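Local coordinates for (S)-ureidoglycine aminohydrolase cupin domain-containing protein (Pseudomonas syringae pv. tomato, PDB 3MYX) that is of unknown function but has two cupin-type beta barrels and may be related to ureidoglycine aminohydrolases, at residues T20-G25 against A49-F54; A134-S139 against Y230-Y235; G170-T175 against C223-T228. One frame throughout, in Å; residues are numbered along the deposited sequence.

Interaction 1. Residues T20-G25 against A49-F54; sequences TEFTTG and AGIVEF
Phe22 meets Gly50 and Ile51 through its ring alone, with Thr20 of its own segment lying against one face. Thr20 comes first: its OG1 is hydrogen-bonded to Leu9 O, while its CG2 lies 3.9 Å above the plane of the Phe22 ring, displaced toward the rim. At Phe22 the contact is made. The phenylalanine CG stands anti to its own carbonyl carbon (chi1 -62°), and from there the ring leans out toward strand 47-54. Gly50 sits at the ring's edge, close to the ring plane, with its CA 4.2 Å from Phe22 CE2; having no side chain, it offers only backbone to that edge. Ile51 takes the face opposite Thr20 CG2. Its CG1 approaches Phe22 CE2 to 4.0 Å and its CD1 lies over the ring, the two side chains crossing at about a right angle. That branch reaches the ring because CG1 is tucked between the backbone N and the carbonyl carbon (chi1 66°). Ile51 and Thr20 are each modelled in two conformers, so this face-by-face account belongs to one of them. Beyond Phe22, Thr23 and Gly25 make backbone hydrogen bonds to Thr39 and Arg37, which fixes the segment along strand 37-39. The same strand pairs on its other side with strand 47-54, and Arg38, which lies between, also touches both Phe22 and Ile51. The ring therefore reaches over one intervening strand, a contact between next-but-one neighbours on one side of the antiparallel sheet in a cupin-type beta barrel.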
ATOM      1  N   THR A  20     -13.691   1.475  -8.138  0.50 15.09           N
ATOM      2  CA  THR A  20     -13.224   2.615  -7.383  1.00 14.43           C
ATOM      3  C   THR A  20     -13.176   3.936  -8.141  1.00 13.40           C
ATOM      4  O   THR A  20     -12.704   4.015  -9.276  1.00 13.78           O
ATOM      5  CB  THR A  20     -11.829   2.233  -6.882  1.00 13.08           C
ATOM      6  OG1 THR A  20     -11.951   0.994  -6.170  1.00 15.03           O
ATOM      7  CG2 THR A  20     -11.234   3.306  -5.978  1.00 14.27           C
ATOM      8  N   GLU A  21     -13.690   4.974  -7.491  1.00 12.54           N
ATOM      9  CA  GLU A  21     -13.629   6.323  -8.026  0.50 13.10           C
ATOM     10  C   GLU A  21     -12.303   6.969  -7.630  1.00 12.17           C
ATOM     11  O   GLU A  21     -11.889   6.902  -6.466  1.00 14.14           O
ATOM     12  CB  GLU A  21     -14.798   7.162  -7.494  0.50 13.97           C
ATOM     13  CG  GLU A  21     -16.174   6.567  -7.798  0.50 14.56           C
ATOM     14  CD  GLU A  21     -16.537   6.655  -9.264  0.50 16.29           C
ATOM     15  OE1 GLU A  21     -15.801   7.319 -10.020  0.50 18.65           O
ATOM     16  OE2 GLU A  21     -17.567   6.068  -9.657  0.50 16.38           O
ATOM     17  N   PHE A  22     -11.635   7.584  -8.595  1.00 11.77           N
ATOM     18  CA  PHE A  22     -10.387   8.313  -8.334  1.00 11.64           C
ATOM     19  C   PHE A  22     -10.556   9.801  -8.639  1.00 11.78           C
ATOM     20  O   PHE A  22     -11.186  10.172  -9.642  1.00 14.06           O
ATOM     21  CB  PHE A  22      -9.261   7.771  -9.214  1.00 10.97           C
ATOM     22  CG  PHE A  22      -8.923   6.319  -8.966  1.00 11.09           C
ATOM     23  CD1 PHE A  22      -9.572   5.319  -9.666  1.00 11.69           C
ATOM     24  CD2 PHE A  22      -7.937   5.967  -8.055  1.00 10.35           C
ATOM     25  CE1 PHE A  22      -9.254   3.981  -9.453  1.00 12.38           C
ATOM     26  CE2 PHE A  22      -7.608   4.629  -7.837  1.00 11.63           C
ATOM     27  CZ  PHE A  22      -8.261   3.639  -8.544  1.00 10.57           C
ATOM     28  N   THR A  23      -9.962  10.634  -7.793  1.00 12.04           N
ATOM     29  CA  THR A  23      -9.890  12.070  -8.003  1.00 13.53           C
ATOM     30  C   THR A  23      -8.562  12.387  -8.666  1.00 11.81           C
ATOM     31  O   THR A  23      -7.504  12.036  -8.121  1.00 12.75           O
ATOM     32  CB  THR A  23      -9.974  12.819  -6.658  1.00 13.57           C
ATOM     33  OG1 THR A  23     -11.278  12.630  -6.106  1.00 18.51           O
ATOM     34  CG2 THR A  23      -9.731  14.327  -6.829  1.00 16.47           C
ATOM     35  N   THR A  24      -8.604  13.043  -9.824  1.00 11.23           N
ATOM     36  CA  THR A  24      -7.392  13.438 -10.530  1.00 10.45           C
ATOM     37  C   THR A  24      -6.884  14.808 -10.066  1.00  9.92           C
ATOM     38  O   THR A  24      -7.655  15.776  -9.982  1.00 13.07           O
ATOM     39  CB  THR A  24      -7.632  13.480 -12.041  1.00 12.90           C
ATOM     40  OG1 THR A  24      -7.953  12.169 -12.499  1.00 15.35           O
ATOM     41  CG2 THR A  24      -6.422  13.977 -12.781  1.00 14.03           C
ATOM     42  N   GLY A  25      -5.585  14.888  -9.795  1.00  8.83           N
ATOM     43  CA  GLY A  25      -4.937  16.138  -9.448  1.00  8.37           C
ATOM     44  C   GLY A  25      -4.005  15.992  -8.267  1.00  8.01           C
ATOM     45  O   GLY A  25      -3.933  14.948  -7.640  1.00  8.37           O
ATOM     46  N   ALA A  49      -4.328   7.271  -0.576  1.00  7.01           N
ATOM     47  CA  ALA A  49      -4.076   6.062  -1.344  1.00  7.36           C
ATOM     48  C   ALA A  49      -4.700   6.178  -2.724  1.00  6.16           C
ATOM     49  O   ALA A  49      -5.711   6.852  -2.900  1.00  6.77           O
ATOM     50  CB  ALA A  49      -4.609   4.803  -0.601  1.00  8.56           C
ATOM     51  N   GLY A  50      -4.099   5.512  -3.698  1.00  6.08           N
ATOM     52  CA  GLY A  50      -4.607   5.569  -5.045  1.00  6.38           C
ATOM     53  C   GLY A  50      -3.623   4.959  -6.014  1.00  6.50           C
ATOM     54  O   GLY A  50      -2.909   4.009  -5.670  1.00  6.78           O
ATOM     55  N   ILE A  51      -3.625   5.500  -7.234  1.00  6.70           N
ATOM     56  CA  ILE A  51      -2.660   5.109  -8.249  0.50  6.39           C
ATOM     57  C   ILE A  51      -2.037   6.350  -8.888  1.00  7.07           C
ATOM     58  O   ILE A  51      -2.567   7.468  -8.812  1.00  7.30           O
ATOM     59  CB  ILE A  51      -3.278   4.165  -9.330  0.50  6.47           C
ATOM     60  CG1 ILE A  51      -4.348   4.908 -10.149  0.50  7.78           C
ATOM     61  CG2 ILE A  51      -3.826   2.881  -8.672  0.50  5.96           C
ATOM     62  CD1 ILE A  51      -4.930   4.111 -11.311  0.50 10.03           C
ATOM     63  N   VAL A  52      -0.858   6.147  -9.455  1.00  6.39           N
ATOM     64  CA  VAL A  52      -0.178   7.154 -10.258  1.00  6.79           C
ATOM     65  C   VAL A  52       0.053   6.563 -11.645  1.00  7.51           C
ATOM     66  O   VAL A  52       0.508   5.420 -11.768  1.00  7.77           O
ATOM     67  CB  VAL A  52       1.156   7.609  -9.646  1.00  6.22           C
ATOM     68  CG1 VAL A  52       1.913   8.531 -10.601  1.00  8.55           C
ATOM     69  CG2 VAL A  52       0.899   8.298  -8.303  1.00  8.65           C
ATOM     70  N   GLU A  53      -0.315   7.324 -12.672  1.00  7.53           N
ATOM     71  CA  GLU A  53       0.006   7.010 -14.059  1.00  8.83           C
ATOM     72  C   GLU A  53       1.057   8.022 -14.502  1.00  8.35           C
ATOM     73  O   GLU A  53       0.827   9.224 -14.430  1.00 10.40           O
ATOM     74  CB  GLU A  53      -1.257   7.093 -14.922  1.00 10.52           C
ATOM     75  CG  GLU A  53      -2.310   6.090 -14.489  1.00 13.53           C
ATOM     76  CD  GLU A  53      -3.540   6.017 -15.368  1.00 19.16           C
ATOM     77  OE1 GLU A  53      -3.547   6.592 -16.464  1.00 25.18           O
ATOM     78  OE2 GLU A  53      -4.510   5.367 -14.942  1.00 22.02           O
ATOM     79  N   PHE A  54       2.209   7.550 -14.953  1.00  8.37           N
ATOM     80  CA  PHE A  54       3.293   8.440 -15.309  1.00  8.20           C
ATOM     81  C   PHE A  54       4.208   7.775 -16.324  1.00  8.44           C
ATOM     82  O   PHE A  54       4.313   6.542 -16.363  1.00 10.06           O
ATOM     83  CB  PHE A  54       4.053   8.826 -14.037  1.00  9.35           C
ATOM     84  CG  PHE A  54       4.776  10.135 -14.126  1.00 10.14           C
ATOM     85  CD1 PHE A  54       4.077  11.329 -14.232  1.00 11.50           C
ATOM     86  CD2 PHE A  54       6.161  10.188 -14.040  1.00 11.68           C
ATOM     87  CE1 PHE A  54       4.743  12.541 -14.279  1.00 13.53           C
ATOM     88  CE2 PHE A  54       6.835  11.417 -14.080  1.00 11.66           C
ATOM     89  CZ  PHE A  54       6.123  12.577 -14.217  1.00 13.06           C
TER

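Interaction 2. Residues A134-S139 against Y230-Y235; sequences ALLTPS and YVRKFY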
ATOM      1  N   ALA A 134      11.413 -11.359   1.276  1.00  7.10           N
ATOM      2  CA  ALA A 134      11.955 -11.021   2.592  1.00  7.31           C
ATOM      3  C   ALA A 134      11.727 -12.150   3.598  1.00  6.88           C
ATOM      4  O   ALA A 134      10.663 -12.802   3.614  1.00  6.99           O
ATOM      5  CB  ALA A 134      11.292  -9.736   3.099  1.00  8.74           C
ATOM      6  N   LEU A 135      12.700 -12.356   4.477  1.00  6.91           N
ATOM      7  CA  LEU A 135      12.566 -13.337   5.553  1.00  6.89           C
ATOM      8  C   LEU A 135      11.743 -12.739   6.694  1.00  5.82           C
ATOM      9  O   LEU A 135      11.970 -11.596   7.103  1.00  7.18           O
ATOM     10  CB  LEU A 135      13.946 -13.732   6.081  1.00  8.28           C
ATOM     11  CG  LEU A 135      14.879 -14.345   5.036  1.00  9.66           C
ATOM     12  CD1 LEU A 135      16.270 -14.552   5.639  1.00 12.43           C
ATOM     13  CD2 LEU A 135      14.303 -15.651   4.551  1.00 11.48           C
ATOM     14  N   LEU A 136      10.786 -13.516   7.197  1.00  5.57           N
ATOM     15  CA  LEU A 136       9.789 -13.021   8.138  1.00  5.67           C
ATOM     16  C   LEU A 136       9.937 -13.691   9.493  1.00  6.38           C
ATOM     17  O   LEU A 136      10.472 -14.786   9.612  1.00  7.64           O
ATOM     18  CB  LEU A 136       8.390 -13.292   7.602  1.00  5.34           C
ATOM     19  CG  LEU A 136       8.097 -12.914   6.147  1.00  5.38           C
ATOM     20  CD1 LEU A 136       6.612 -13.172   5.868  1.00  7.10           C
ATOM     21  CD2 LEU A 136       8.486 -11.441   5.835  1.00  7.28           C
ATOM     22  N   THR A 137       9.450 -13.030  10.531  1.00  6.37           N
ATOM     23  CA  THR A 137       9.447 -13.599  11.871  1.00  7.13           C
ATOM     24  C   THR A 137       8.013 -13.565  12.440  1.00  6.61           C
ATOM     25  O   THR A 137       7.200 -12.745  12.021  1.00  6.08           O
ATOM     26  CB  THR A 137      10.386 -12.829  12.788  1.00  8.97           C
ATOM     27  OG1 THR A 137       9.980 -11.465  12.805  1.00 11.02           O
ATOM     28  CG2 THR A 137      11.845 -12.935  12.293  1.00 12.33           C
ATOM     29  N   PRO A 138       7.697 -14.437  13.403  1.00  6.52           N
ATOM     30  CA  PRO A 138       6.327 -14.476  13.927  1.00  7.22           C
ATOM     31  C   PRO A 138       5.756 -13.125  14.349  1.00  6.56           C
ATOM     32  O   PRO A 138       6.455 -12.288  14.952  1.00  7.90           O
ATOM     33  CB  PRO A 138       6.453 -15.409  15.128  1.00  8.31           C
ATOM     34  CG  PRO A 138       7.509 -16.361  14.717  1.00  9.57           C
ATOM     35  CD  PRO A 138       8.524 -15.534  13.953  1.00  7.29           C
ATOM     36  N   SER A 139       4.489 -12.914  13.999  1.00  5.91           N
ATOM     37  CA  SER A 139       3.774 -11.683  14.300  1.00  7.02           C
ATOM     38  C   SER A 139       2.399 -12.004  14.872  1.00  7.11           C
ATOM     39  O   SER A 139       1.963 -13.149  14.863  1.00  7.25           O
ATOM     40  CB  SER A 139       3.678 -10.824  13.035  1.00  7.86           C
ATOM     41  OG  SER A 139       3.010 -11.516  11.988  1.00  8.12           O
ATOM     42  N   TYR A 230      -2.916 -20.016   2.287  1.00  5.52           N
ATOM     43  CA  TYR A 230      -1.828 -19.106   2.580  1.00  5.68           C
ATOM     44  C   TYR A 230      -1.954 -17.799   1.821  1.00  4.95           C
ATOM     45  O   TYR A 230      -2.309 -17.775   0.632  1.00  5.89           O
ATOM     46  CB  TYR A 230      -0.538 -19.793   2.162  1.00  6.33           C
ATOM     47  CG  TYR A 230       0.726 -18.992   2.291  1.00  5.34           C
ATOM     48  CD1 TYR A 230       1.386 -18.891   3.508  1.00  5.76           C
ATOM     49  CD2 TYR A 230       1.291 -18.382   1.195  1.00  5.97           C
ATOM     50  CE1 TYR A 230       2.589 -18.203   3.607  1.00  4.94           C
ATOM     51  CE2 TYR A 230       2.486 -17.701   1.284  1.00  5.01           C
ATOM     52  CZ  TYR A 230       3.136 -17.599   2.489  1.00  4.71           C
ATOM     53  OH  TYR A 230       4.353 -16.936   2.555  1.00  6.29           O
ATOM     54  N   VAL A 231      -1.615 -16.704   2.493  1.00  4.71           N
ATOM     55  CA  VAL A 231      -1.532 -15.380   1.888  1.00  5.06           C
ATOM     56  C   VAL A 231      -0.203 -14.758   2.249  1.00  4.74           C
ATOM     57  O   VAL A 231       0.254 -14.869   3.381  1.00  5.47           O
ATOM     58  CB  VAL A 231      -2.698 -14.484   2.359  1.00  5.64           C
ATOM     59  CG1 VAL A 231      -2.523 -13.044   1.899  1.00  7.15           C
ATOM     60  CG2 VAL A 231      -4.034 -15.023   1.851  1.00  6.19           C
ATOM     61  N   ARG A 232       0.415 -14.098   1.279  1.00  5.07           N
ATOM     62  CA  ARG A 232       1.588 -13.268   1.522  1.00  4.96           C
ATOM     63  C   ARG A 232       1.338 -11.929   0.884  1.00  5.09           C
ATOM     64  O   ARG A 232       0.849 -11.881  -0.260  1.00  5.95           O
ATOM     65  CB  ARG A 232       2.828 -13.925   0.950  1.00  5.55           C
ATOM     66  CG  ARG A 232       4.124 -13.165   1.151  1.00  6.90           C
ATOM     67  CD  ARG A 232       5.249 -13.939   0.484  1.00  9.01           C
ATOM     68  NE  ARG A 232       6.570 -13.409   0.757  1.00 10.10           N
ATOM     69  CZ  ARG A 232       7.396 -13.788   1.748  1.00  9.90           C
ATOM     70  NH1 ARG A 232       7.093 -14.697   2.660  1.00 10.08           N
ATOM     71  NH2 ARG A 232       8.539 -13.198   1.833  1.00  9.08           N
ATOM     72  N   LYS A 233       1.674 -10.858   1.585  1.00  5.58           N
ATOM     73  CA  LYS A 233       1.386  -9.528   1.071  1.00  5.68           C
ATOM     74  C   LYS A 233       2.454  -8.520   1.416  1.00  5.01           C
ATOM     75  O   LYS A 233       3.097  -8.637   2.456  1.00  5.97           O
ATOM     76  CB  LYS A 233       0.038  -9.035   1.612  1.00  7.15           C
ATOM     77  CG  LYS A 233       0.037  -8.674   3.069  1.00  8.03           C
ATOM     78  CD  LYS A 233      -1.372  -8.580   3.641  1.00 10.98           C
ATOM     79  CE  LYS A 233      -1.354  -8.071   5.055  1.00 11.82           C
ATOM     80  NZ  LYS A 233      -2.735  -8.078   5.672  1.00 18.37           N
ATOM     81  N   PHE A 234       2.600  -7.515   0.548  1.00  5.58           N
ATOM     82  CA  PHE A 234       3.187  -6.257   0.947  1.00  5.35           C
ATOM     83  C   PHE A 234       2.118  -5.514   1.725  1.00  5.91           C
ATOM     84  O   PHE A 234       0.925  -5.557   1.366  1.00  6.30           O
ATOM     85  CB  PHE A 234       3.524  -5.393  -0.264  1.00  5.98           C
ATOM     86  CG  PHE A 234       4.733  -5.822  -1.034  1.00  6.56           C
ATOM     87  CD1 PHE A 234       5.983  -5.806  -0.438  1.00  8.09           C
ATOM     88  CD2 PHE A 234       4.652  -6.127  -2.393  1.00  8.22           C
ATOM     89  CE1 PHE A 234       7.125  -6.136  -1.172  1.00  8.44           C
ATOM     90  CE2 PHE A 234       5.796  -6.463  -3.122  1.00  8.88           C
ATOM     91  CZ  PHE A 234       7.019  -6.466  -2.524  1.00 10.34           C
ATOM     92  N   TYR A 235       2.534  -4.777   2.751  1.00  5.54           N
ATOM     93  CA  TYR A 235       1.619  -3.924   3.483  1.00  5.61           C
ATOM     94  C   TYR A 235       2.229  -2.570   3.789  1.00  5.88           C
ATOM     95  O   TYR A 235       3.456  -2.431   3.922  1.00  5.67           O
ATOM     96  CB  TYR A 235       1.177  -4.571   4.789  1.00  5.80           C
ATOM     97  CG  TYR A 235       2.298  -4.825   5.777  1.00  5.72           C
ATOM     98  CD1 TYR A 235       2.724  -3.825   6.661  1.00  6.15           C
ATOM     99  CD2 TYR A 235       2.957  -6.042   5.806  1.00  6.50           C
ATOM    100  CE1 TYR A 235       3.752  -4.055   7.567  1.00  6.55           C
ATOM    101  CE2 TYR A 235       3.985  -6.265   6.692  1.00  6.43           C
ATOM    102  CZ  TYR A 235       4.384  -5.288   7.563  1.00  5.80           C
ATOM    103  OH  TYR A 235       5.438  -5.582   8.417  1.00  6.96           O
TER
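The guanidinium of Arg232 turns its edge to Ala134, whose O and N both lie near the guanidinium plane, beside NH2. Tyr230 OH is also in plane, at the edge beside NH1, and Leu136 approaches NH1 obliquely with CD1 at 3.6 Å and CG a little farther off. One hydrogen bond joins the two segments: Arg232 NH2 donates to Ala134 O over 2.8 Å. It is moderately bent at hydrogen (143°), yet well directed at the acceptor, since NH2 lies in the carbonyl plane on a lone pair, with a C=O...N angle of 135°. The arginine gets there by stretching out: CG is anti to the backbone N (chi1 -179°) and the chain stays extended as far as NE. Arg132 O accepts a hydrogen bond from NE, and two carbonyls of the loop, Arg132 O and Ala134 O, thus hold the head group. Asp173 OD2 forms only a long, weak ion pair with NH1; its salt bridge is with Arg155, and it is hydrogen-bonded to Tyr230 OH. Leu136 also touches Arg155 and Asp173. Strands 168-174 and 154-161 separate strand 231-237 from strand 137-139 in the sheet, and Arg232 reaches past them over one surface. What it grips is the connection from strand 127-130 to strand 137-139, where the chain passes between the two barrels of a bicupin fold.

Interaction 3. Residues G170-T175 against C223-T228; sequences GVWDST and CKWTST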
ATOM      1  N   GLY A 170       6.127  -3.373   4.987  1.00  5.48           N
ATOM      2  CA  GLY A 170       6.889  -4.588   4.900  1.00  5.20           C
ATOM      3  C   GLY A 170       6.158  -5.702   4.203  1.00  4.66           C
ATOM      4  O   GLY A 170       5.313  -5.457   3.340  1.00  5.29           O
ATOM      5  N   VAL A 171       6.519  -6.921   4.587  1.00  5.12           N
ATOM      6  CA  VAL A 171       5.971  -8.128   4.025  1.00  5.48           C
ATOM      7  C   VAL A 171       5.414  -8.975   5.179  1.00  4.77           C
ATOM      8  O   VAL A 171       6.015  -9.039   6.256  1.00  5.37           O
ATOM      9  CB  VAL A 171       7.024  -8.901   3.201  1.00  5.36           C
ATOM     10  CG1 VAL A 171       6.448 -10.244   2.648  1.00  6.34           C
ATOM     11  CG2 VAL A 171       7.547  -8.053   2.049  1.00  7.39           C
ATOM     12  N   TRP A 172       4.241  -9.578   4.943  1.00  4.39           N
ATOM     13  CA  TRP A 172       3.528 -10.395   5.933  1.00  4.69           C
ATOM     14  C   TRP A 172       3.050 -11.658   5.279  1.00  4.62           C
ATOM     15  O   TRP A 172       2.732 -11.658   4.081  1.00  5.19           O
ATOM     16  CB  TRP A 172       2.321  -9.625   6.425  1.00  5.72           C
ATOM     17  CG  TRP A 172       1.285 -10.254   7.326  1.00  5.01           C
ATOM     18  CD1 TRP A 172       1.240 -10.163   8.666  1.00  6.95           C
ATOM     19  CD2 TRP A 172       0.076 -10.911   6.928  1.00  5.68           C
ATOM     20  NE1 TRP A 172       0.090 -10.744   9.150  1.00  6.38           N
ATOM     21  CE2 TRP A 172      -0.653 -11.183   8.088  1.00  5.86           C
ATOM     22  CE3 TRP A 172      -0.472 -11.272   5.694  1.00  6.80           C
ATOM     23  CZ2 TRP A 172      -1.903 -11.787   8.055  1.00  6.83           C
ATOM     24  CZ3 TRP A 172      -1.709 -11.871   5.665  1.00  6.22           C
ATOM     25  CH2 TRP A 172      -2.418 -12.103   6.838  1.00  6.65           C
ATOM     26  N   ASP A 173       2.970 -12.739   6.047  1.00  4.53           N
ATOM     27  CA  ASP A 173       2.279 -13.922   5.566  1.00  5.00           C
ATOM     28  C   ASP A 173       1.467 -14.583   6.656  1.00  4.72           C
ATOM     29  O   ASP A 173       1.601 -14.266   7.834  1.00  5.11           O
ATOM     30  CB  ASP A 173       3.195 -14.892   4.778  1.00  5.97           C
ATOM     31  CG  ASP A 173       4.139 -15.760   5.631  1.00  6.05           C
ATOM     32  OD1 ASP A 173       4.065 -15.832   6.882  1.00  5.79           O
ATOM     33  OD2 ASP A 173       5.018 -16.398   4.977  1.00  5.69           O
ATOM     34  N   SER A 174       0.583 -15.470   6.235  1.00  4.84           N
ATOM     35  CA  SER A 174      -0.312 -16.120   7.170  1.00  5.18           C
ATOM     36  C   SER A 174      -0.861 -17.404   6.598  1.00  4.88           C
ATOM     37  O   SER A 174      -1.148 -17.497   5.409  1.00  5.10           O
ATOM     38  CB  SER A 174      -1.504 -15.210   7.500  1.00  5.14           C
ATOM     39  OG  SER A 174      -2.295 -15.741   8.545  1.00  5.61           O
ATOM     40  N   THR A 175      -1.070 -18.352   7.490  1.00  4.63           N
ATOM     41  CA  THR A 175      -1.877 -19.531   7.225  1.00  5.12           C
ATOM     42  C   THR A 175      -3.358 -19.075   7.167  1.00  5.32           C
ATOM     43  O   THR A 175      -3.686 -17.919   7.470  1.00  5.59           O
ATOM     44  CB  THR A 175      -1.599 -20.589   8.305  1.00  5.00           C
ATOM     45  OG1 THR A 175      -1.985 -20.097   9.588  1.00  5.37           O
ATOM     46  CG2 THR A 175      -0.116 -20.986   8.345  1.00  5.78           C
ATOM     47  N   CYS A 223     -14.986  -4.587   7.667  1.00 14.83           N
ATOM     48  CA  CYS A 223     -14.350  -5.558   6.807  0.50 14.84           C
ATOM     49  C   CYS A 223     -14.340  -6.917   7.515  1.00 13.42           C
ATOM     50  O   CYS A 223     -13.823  -6.930   8.632  1.00 12.96           O
ATOM     51  CB  CYS A 223     -12.913  -5.052   6.627  0.50 14.48           C
ATOM     52  SG  CYS A 223     -11.854  -5.895   5.484  0.50 14.92           S
ATOM     53  N   LYS A 224     -14.796  -7.978   6.862  1.00 12.72           N
ATOM     54  CA  LYS A 224     -14.580  -9.350   7.285  0.50 11.04           C
ATOM     55  C   LYS A 224     -13.471  -9.928   6.418  1.00  9.70           C
ATOM     56  O   LYS A 224     -13.460  -9.695   5.235  1.00 10.81           O
ATOM     57  CB  LYS A 224     -15.860 -10.139   7.064  0.50 12.13           C
ATOM     58  CG  LYS A 224     -15.803 -11.571   7.501  0.50 11.98           C
ATOM     59  CD  LYS A 224     -17.025 -12.317   7.025  0.50 12.30           C
ATOM     60  CE  LYS A 224     -16.880 -13.798   7.250  0.50 13.00           C
ATOM     61  NZ  LYS A 224     -16.696 -14.111   8.690  0.50 14.36           N
ATOM     62  N   TRP A 225     -12.544 -10.664   7.030  1.00  8.43           N
ATOM     63  CA  TRP A 225     -11.481 -11.358   6.312  1.00  8.59           C
ATOM     64  C   TRP A 225     -11.780 -12.847   6.300  1.00  7.84           C
ATOM     65  O   TRP A 225     -12.021 -13.435   7.365  1.00  8.26           O
ATOM     66  CB  TRP A 225     -10.149 -11.130   7.021  1.00  8.13           C
ATOM     67  CG  TRP A 225      -8.990 -11.980   6.537  1.00  7.15           C
ATOM     68  CD1 TRP A 225      -8.845 -13.333   6.679  1.00  6.94           C
ATOM     69  CD2 TRP A 225      -7.807 -11.532   5.852  1.00  6.98           C
ATOM     70  NE1 TRP A 225      -7.661 -13.747   6.129  1.00  7.41           N
ATOM     71  CE2 TRP A 225      -6.995 -12.664   5.639  1.00  6.87           C
ATOM     72  CE3 TRP A 225      -7.336 -10.282   5.430  1.00  6.83           C
ATOM     73  CZ2 TRP A 225      -5.780 -12.594   4.963  1.00  7.77           C
ATOM     74  CZ3 TRP A 225      -6.135 -10.222   4.760  1.00  9.51           C
ATOM     75  CH2 TRP A 225      -5.362 -11.364   4.553  1.00  9.74           C
ATOM     76  N   THR A 226     -11.722 -13.457   5.119  1.00  7.16           N
ATOM     77  CA  THR A 226     -11.725 -14.918   4.968  1.00  8.11           C
ATOM     78  C   THR A 226     -10.661 -15.334   3.976  1.00  6.57           C
ATOM     79  O   THR A 226     -10.709 -14.966   2.804  1.00  8.42           O
ATOM     80  CB  THR A 226     -13.070 -15.464   4.460  1.00  9.40           C
ATOM     81  OG1 THR A 226     -14.117 -14.942   5.268  1.00 10.94           O
ATOM     82  CG2 THR A 226     -13.079 -17.006   4.537  1.00 10.63           C
ATOM     83  N   SER A 227      -9.714 -16.134   4.441  1.00  6.80           N
ATOM     84  CA  SER A 227      -8.756 -16.785   3.565  1.00  6.21           C
ATOM     85  C   SER A 227      -8.829 -18.283   3.817  1.00  7.22           C
ATOM     86  O   SER A 227      -8.901 -18.733   4.958  1.00  9.49           O
ATOM     87  CB  SER A 227      -7.341 -16.252   3.778  1.00  7.01           C
ATOM     88  OG  SER A 227      -6.903 -16.390   5.118  1.00  6.69           O
ATOM     89  N   THR A 228      -8.824 -19.050   2.740  1.00  7.49           N
ATOM     90  CA  THR A 228      -8.854 -20.508   2.843  1.00  8.06           C
ATOM     91  C   THR A 228      -7.506 -21.127   2.488  1.00  7.84           C
ATOM     92  O   THR A 228      -7.355 -22.330   2.532  1.00 10.57           O
ATOM     93  CB  THR A 228      -9.973 -21.089   1.946  1.00  9.98           C
ATOM     94  OG1 THR A 228      -9.746 -20.681   0.598  1.00 11.10           O
ATOM     95  CG2 THR A 228     -11.367 -20.624   2.432  1.00 10.96           C
TER
HETATM   96  O   HOH W   1      -4.236 -16.592   4.895  1.00  6.41           O
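Trp172 and Trp225 point at each other from opposite directions and meet at the outer corners of their six-membered rings. CH2 of Trp172 is 3.8 Å from CH2 of Trp225, and CZ3 of Trp172 is 3.9 Å from that same CH2. The planes stand at 83°, with the six-membered ring centroids 5.7 Å apart, but the approach is oblique and neither ring lies squarely over the other. Both indoles are thrown out from their strands in the same way, CG anti to the backbone N (chi1 172° for Trp172, 170° for Trp225). Strands 168-174 and 222-227 belong to different antiparallel sheets, so the pair bridges the two walls of the second cupin barrel, with Lys233 in a cation-pi contact on Trp172 and Tyr177 stacked on Trp225. The rotation of Trp225 is fixed further by Ser227: NE1 donates to Ser227 OG over 2.9 Å, with the oxygen somewhat tilted from the indole plane. Ser227 OG also accepts from Tyr177 N and lies 2.7 Å from a water, which in turn appears to donate a longer bond of 3.3 Å to Ser174 O, though other acceptors compete for its protons. On the facing strand, Ser174 turns its hydroxyl back to the backbone of the next residue: OG donates to Thr175 O at 2.8 Å, in the carbonyl plane and on a lone pair. An ethanediol molecule, probably from the crystallisation liquor, sits next to the side chain of Trp172.

Overall arrangement
Interaction 1 comes first along the chain and closes before the other two open; interaction 3 is then nested inside the loop closed by interaction 2. The centre of interaction 1 lies 27 Å from that of interaction 2 and 25 Å from that of interaction 3, across the middle of the chain, in the sheet containing strands 23-24, 37-39 and 47-54. The centres of interactions 2 and 3 are about 9 Å apart, and the two touch, because strands 231-237 and 168-174 are neighbours in the seven-stranded sheet: Lys233 N lies 2.8 Å from Trp172 O. One contact therefore belongs to the first barrel, while the others use opposite surfaces of a shared sheet in the second.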